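Local coordinates for variant surface glycoprotein MITat 1.13 (Trypanosoma brucei, PDB 6Z8H) that probably forms the dense surface coat that lets the parasite evade host immunity by switching among antigenically distinct variants, at residues I284-F296 with I325-N337. Residues are numbered along the deposited sequence; the frame is centred on the assembly and turned at random.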
# COMPACT_ATOMS: atom_id res chain seq x y z
N ILE A 284 -17.73 -15.46 -11.85
CA ILE A 284 -18.38 -16.04 -13.01
C ILE A 284 -18.60 -17.53 -12.83
O ILE A 284 -19.60 -18.07 -13.32
CB ILE A 284 -17.52 -15.74 -14.25
CG1 ILE A 284 -17.63 -14.26 -14.62
CG2 ILE A 284 -17.94 -16.60 -15.45
CD1 ILE A 284 -16.57 -13.77 -15.57
N THR A 285 -17.72 -18.22 -12.11
CA THR A 285 -17.83 -19.66 -11.93
C THR A 285 -18.86 -20.04 -10.85
O THR A 285 -19.07 -21.23 -10.60
CB THR A 285 -16.47 -20.27 -11.57
OG1 THR A 285 -15.94 -19.56 -10.45
CG2 THR A 285 -15.50 -20.21 -12.74
N ASP A 286 -19.53 -19.06 -10.25
CA ASP A 286 -20.61 -19.27 -9.30
C ASP A 286 -21.95 -19.17 -10.05
O ASP A 286 -22.36 -18.08 -10.45
CB ASP A 286 -20.52 -18.23 -8.19
CG ASP A 286 -21.66 -18.33 -7.21
OD1 ASP A 286 -22.47 -19.27 -7.33
OD2 ASP A 286 -21.72 -17.46 -6.31
N PHE A 287 -22.65 -20.30 -10.18
CA PHE A 287 -23.91 -20.29 -10.94
C PHE A 287 -24.89 -19.27 -10.36
O PHE A 287 -25.65 -18.65 -11.09
CB PHE A 287 -24.54 -21.68 -10.99
CG PHE A 287 -25.63 -21.82 -12.02
CD1 PHE A 287 -25.33 -21.80 -13.37
CD2 PHE A 287 -26.96 -21.96 -11.63
CE1 PHE A 287 -26.32 -21.92 -14.32
CE2 PHE A 287 -27.96 -22.10 -12.58
CZ PHE A 287 -27.63 -22.08 -13.92
N ASN A 288 -24.88 -19.08 -9.04
CA ASN A 288 -25.81 -18.12 -8.45
C ASN A 288 -25.54 -16.69 -8.90
O ASN A 288 -26.45 -15.86 -8.89
CB ASN A 288 -25.76 -18.20 -6.93
CG ASN A 288 -26.35 -19.50 -6.39
OD1 ASN A 288 -27.28 -20.09 -6.97
ND2 ASN A 288 -25.82 -19.95 -5.27
N ALA A 289 -24.31 -16.39 -9.31
CA ALA A 289 -24.03 -15.05 -9.81
C ALA A 289 -24.54 -14.87 -11.22
O ALA A 289 -24.89 -13.75 -11.62
CB ALA A 289 -22.52 -14.80 -9.81
N VAL A 290 -24.59 -15.94 -12.01
CA VAL A 290 -25.07 -15.89 -13.39
C VAL A 290 -26.58 -16.06 -13.47
O VAL A 290 -27.25 -15.34 -14.22
CB VAL A 290 -24.35 -16.98 -14.20
CG1 VAL A 290 -24.98 -17.13 -15.52
CG2 VAL A 290 -22.88 -16.67 -14.31
N ARG A 291 -27.13 -17.00 -12.71
CA ARG A 291 -28.54 -17.47 -12.80
C ARG A 291 -29.52 -16.32 -12.54
O ARG A 291 -30.68 -16.44 -12.98
CB ARG A 291 -28.78 -18.63 -11.82
CG ARG A 291 -29.82 -18.36 -10.75
CD ARG A 291 -29.77 -19.39 -9.63
NE ARG A 291 -30.24 -20.70 -10.06
CZ ARG A 291 -31.51 -21.01 -10.27
NH1 ARG A 291 -32.45 -20.10 -10.09
NH2 ARG A 291 -31.84 -22.23 -10.65
N ALA A 292 -29.07 -15.26 -11.87
CA ALA A 292 -29.96 -14.15 -11.55
C ALA A 292 -30.02 -13.11 -12.66
O ALA A 292 -30.96 -12.31 -12.69
CB ALA A 292 -29.54 -13.49 -10.24
N ASN A 293 -29.08 -13.15 -13.59
CA ASN A 293 -28.97 -12.08 -14.57
C ASN A 293 -30.06 -12.21 -15.62
O ASN A 293 -30.21 -13.27 -16.24
CB ASN A 293 -27.60 -12.10 -15.21
CG ASN A 293 -27.29 -10.80 -15.92
OD1 ASN A 293 -28.08 -10.31 -16.73
ND2 ASN A 293 -26.15 -10.26 -15.63
N PRO A 294 -30.86 -11.16 -15.83
CA PRO A 294 -31.87 -11.21 -16.90
C PRO A 294 -31.30 -11.61 -18.25
O PRO A 294 -31.98 -12.30 -19.02
CB PRO A 294 -32.44 -9.78 -16.91
CG PRO A 294 -32.16 -9.25 -15.56
CD PRO A 294 -30.86 -9.86 -15.14
N LYS A 295 -30.08 -11.18 -18.57
CA LYS A 295 -29.48 -11.53 -19.86
C LYS A 295 -29.26 -13.03 -19.97
O LYS A 295 -29.38 -13.59 -21.06
CB LYS A 295 -28.15 -10.77 -20.03
CG LYS A 295 -28.33 -9.27 -20.09
CD LYS A 295 -26.98 -8.55 -20.01
CE LYS A 295 -27.15 -7.02 -20.00
NZ LYS A 295 -25.89 -6.31 -19.54
N PHE A 296 -29.01 -13.71 -18.84
CA PHE A 296 -28.87 -15.16 -18.86
C PHE A 296 -30.21 -15.82 -19.16
O PHE A 296 -30.32 -16.67 -20.05
CB PHE A 296 -28.33 -15.63 -17.50
CG PHE A 296 -28.45 -17.10 -17.27
CD1 PHE A 296 -27.54 -17.97 -17.84
CD2 PHE A 296 -29.46 -17.60 -16.46
CE1 PHE A 296 -27.65 -19.33 -17.62
CE2 PHE A 296 -29.58 -18.96 -16.25
CZ PHE A 296 -28.68 -19.83 -16.82
N ILE A 325 -32.66 -24.74 -18.52
CA ILE A 325 -31.56 -24.53 -17.57
C ILE A 325 -31.12 -25.87 -16.99
O ILE A 325 -29.92 -26.17 -16.95
CB ILE A 325 -31.98 -23.54 -16.48
CG1 ILE A 325 -32.06 -22.13 -17.07
CG2 ILE A 325 -31.01 -23.58 -15.30
CD1 ILE A 325 -32.73 -21.08 -16.20
N ASN A 326 -32.07 -26.70 -16.57
CA ASN A 326 -31.70 -27.99 -15.98
C ASN A 326 -31.01 -28.90 -16.99
O ASN A 326 -30.07 -29.62 -16.63
CB ASN A 326 -32.94 -28.69 -15.43
CG ASN A 326 -33.56 -27.96 -14.24
OD1 ASN A 326 -32.94 -27.11 -13.61
ND2 ASN A 326 -34.81 -28.33 -13.92
N SER A 327 -31.46 -28.90 -18.25
CA SER A 327 -30.82 -29.75 -19.26
C SER A 327 -29.42 -29.27 -19.57
O SER A 327 -28.50 -30.07 -19.80
CB SER A 327 -31.66 -29.75 -20.54
OG SER A 327 -32.89 -30.41 -20.35
N ALA A 328 -29.22 -27.95 -19.58
CA ALA A 328 -27.94 -27.42 -20.00
C ALA A 328 -26.91 -27.44 -18.89
O ALA A 328 -25.72 -27.62 -19.17
CB ALA A 328 -28.09 -25.99 -20.51
N TYR A 329 -27.32 -27.23 -17.63
CA TYR A 329 -26.36 -27.00 -16.55
C TYR A 329 -26.54 -27.97 -15.39
O TYR A 329 -25.96 -27.74 -14.33
CB TYR A 329 -26.42 -25.54 -16.06
CG TYR A 329 -26.41 -24.52 -17.16
CD1 TYR A 329 -25.26 -24.30 -17.88
CD2 TYR A 329 -27.53 -23.78 -17.48
CE1 TYR A 329 -25.24 -23.42 -18.95
CE2 TYR A 329 -27.52 -22.89 -18.52
CZ TYR A 329 -26.35 -22.65 -19.22
OH TYR A 329 -26.37 -21.77 -20.30
N GLY A 330 -27.28 -29.05 -15.57
CA GLY A 330 -27.72 -29.88 -14.48
C GLY A 330 -28.86 -29.22 -13.72
O GLY A 330 -29.11 -28.02 -13.83
N ARG A 331 -29.54 -30.04 -12.91
CA ARG A 331 -30.72 -29.57 -12.19
C ARG A 331 -30.37 -28.36 -11.34
O ARG A 331 -29.47 -28.43 -10.49
CB ARG A 331 -31.30 -30.70 -11.33
CG ARG A 331 -32.55 -30.31 -10.57
CD ARG A 331 -33.31 -31.55 -10.08
NE ARG A 331 -33.71 -32.41 -11.19
CZ ARG A 331 -34.81 -32.24 -11.92
NH1 ARG A 331 -35.63 -31.22 -11.66
NH2 ARG A 331 -35.09 -33.07 -12.91
N GLU A 332 -31.06 -27.24 -11.58
CA GLU A 332 -30.79 -25.96 -10.93
C GLU A 332 -29.30 -25.58 -10.96
O GLU A 332 -28.76 -24.97 -10.03
CB GLU A 332 -31.34 -25.92 -9.50
CG GLU A 332 -32.87 -26.02 -9.44
CD GLU A 332 -33.54 -24.70 -9.12
OE1 GLU A 332 -33.08 -24.02 -8.16
OE2 GLU A 332 -34.53 -24.34 -9.81
N GLY A 333 -28.62 -25.93 -12.06
CA GLY A 333 -27.23 -25.55 -12.22
C GLY A 333 -26.25 -26.35 -11.38
O GLY A 333 -25.11 -25.91 -11.20
N SER A 334 -26.67 -27.51 -10.87
CA SER A 334 -25.81 -28.30 -10.00
C SER A 334 -24.59 -28.86 -10.71
O SER A 334 -23.63 -29.26 -10.04
CB SER A 334 -26.63 -29.46 -9.42
OG SER A 334 -27.19 -30.24 -10.46
N GLU A 335 -24.58 -28.89 -12.04
CA GLU A 335 -23.45 -29.40 -12.79
C GLU A 335 -22.67 -28.28 -13.48
O GLU A 335 -21.84 -28.56 -14.34
CB GLU A 335 -23.92 -30.46 -13.80
CG GLU A 335 -24.60 -31.66 -13.17
CD GLU A 335 -24.80 -32.82 -14.14
OE1 GLU A 335 -25.09 -32.58 -15.33
OE2 GLU A 335 -24.67 -33.98 -13.69
N TYR A 336 -22.91 -27.02 -13.10
CA TYR A 336 -22.27 -25.89 -13.78
C TYR A 336 -20.75 -25.97 -13.71
O TYR A 336 -20.07 -25.60 -14.68
CB TYR A 336 -22.75 -24.59 -13.13
CG TYR A 336 -22.19 -23.30 -13.70
CD1 TYR A 336 -22.39 -22.95 -15.02
CD2 TYR A 336 -21.49 -22.41 -12.88
CE1 TYR A 336 -21.90 -21.77 -15.53
CE2 TYR A 336 -21.00 -21.22 -13.38
CZ TYR A 336 -21.20 -20.91 -14.71
OH TYR A 336 -20.73 -19.74 -15.22
N ASN A 337 -20.21 -26.45 -12.59
CA ASN A 337 -18.78 -26.60 -12.42
C ASN A 337 -18.29 -28.01 -12.72
O ASN A 337 -17.21 -28.18 -13.30
CB ASN A 337 -18.39 -26.21 -11.00
CG ASN A 337 -18.83 -24.79 -10.65
OD1 ASN A 337 -19.79 -24.60 -9.89
ND2 ASN A 337 -18.13 -23.78 -11.22
O HOH W 1 -21.62 -23.12 -9.18
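Phe-287 and Gly-333 meet in the tightly packed part of this contact: the glycine CA lies over one face of the phenyl ring, a CH-pi contact 3.7 Å from the ring centroid. With no side chain at Gly-333, the backbone itself can come down on the aromatic ring. A chi1 of -166° turns the Phe-287 ring away from its own backbone N and places it between the turn at Gly-333 and the side chain of Tyr-336. There its CD1 reaches over one face of the tyrosine ring, 3.5 Å from CG of Tyr-336, with the two planes inclined at 57°. At the ring's outer end, CE1 of Phe-287 touches CG of Tyr-329, while CG2 of Ile-325 abuts the phenyl edge. Tyr-329 passes the packing on to Phe-296: its CE2 lies near the plane of the Phe-296 ring, at the edge, 3.7 Å from CE1 of Phe-296.

The four rings form an aromatic cluster within the A-type VSG N-terminal region, joining helix 287-291 and the start of helix 294-304 to the end of helix 318-329 and the start of helix 336-345; Tyr-329 and Phe-296 both also rest on Pro-86 of the long helix 78-129, and OH of Tyr-329 bonds to Lys-83 O. Buried polarity is met at the far end of Tyr-336, whose OH donates to Ile-284 O at 2.8 Å.

Toward solvent the grip becomes polar and sparser. Asn-337 ND2 gives Thr-285 O a nearly straight bond (2.8 Å, 172°) on a carbonyl lone pair, and a water links Asn-337 OD1 to Phe-287 N. Looser is the salt bridge between Arg-291 NH2 and Glu-332 OE1, 3.3 Å apart: the carboxylate oxygen stands clear of the guanidinium plane and no N-H points at it, so the pair is probably held by charge alone.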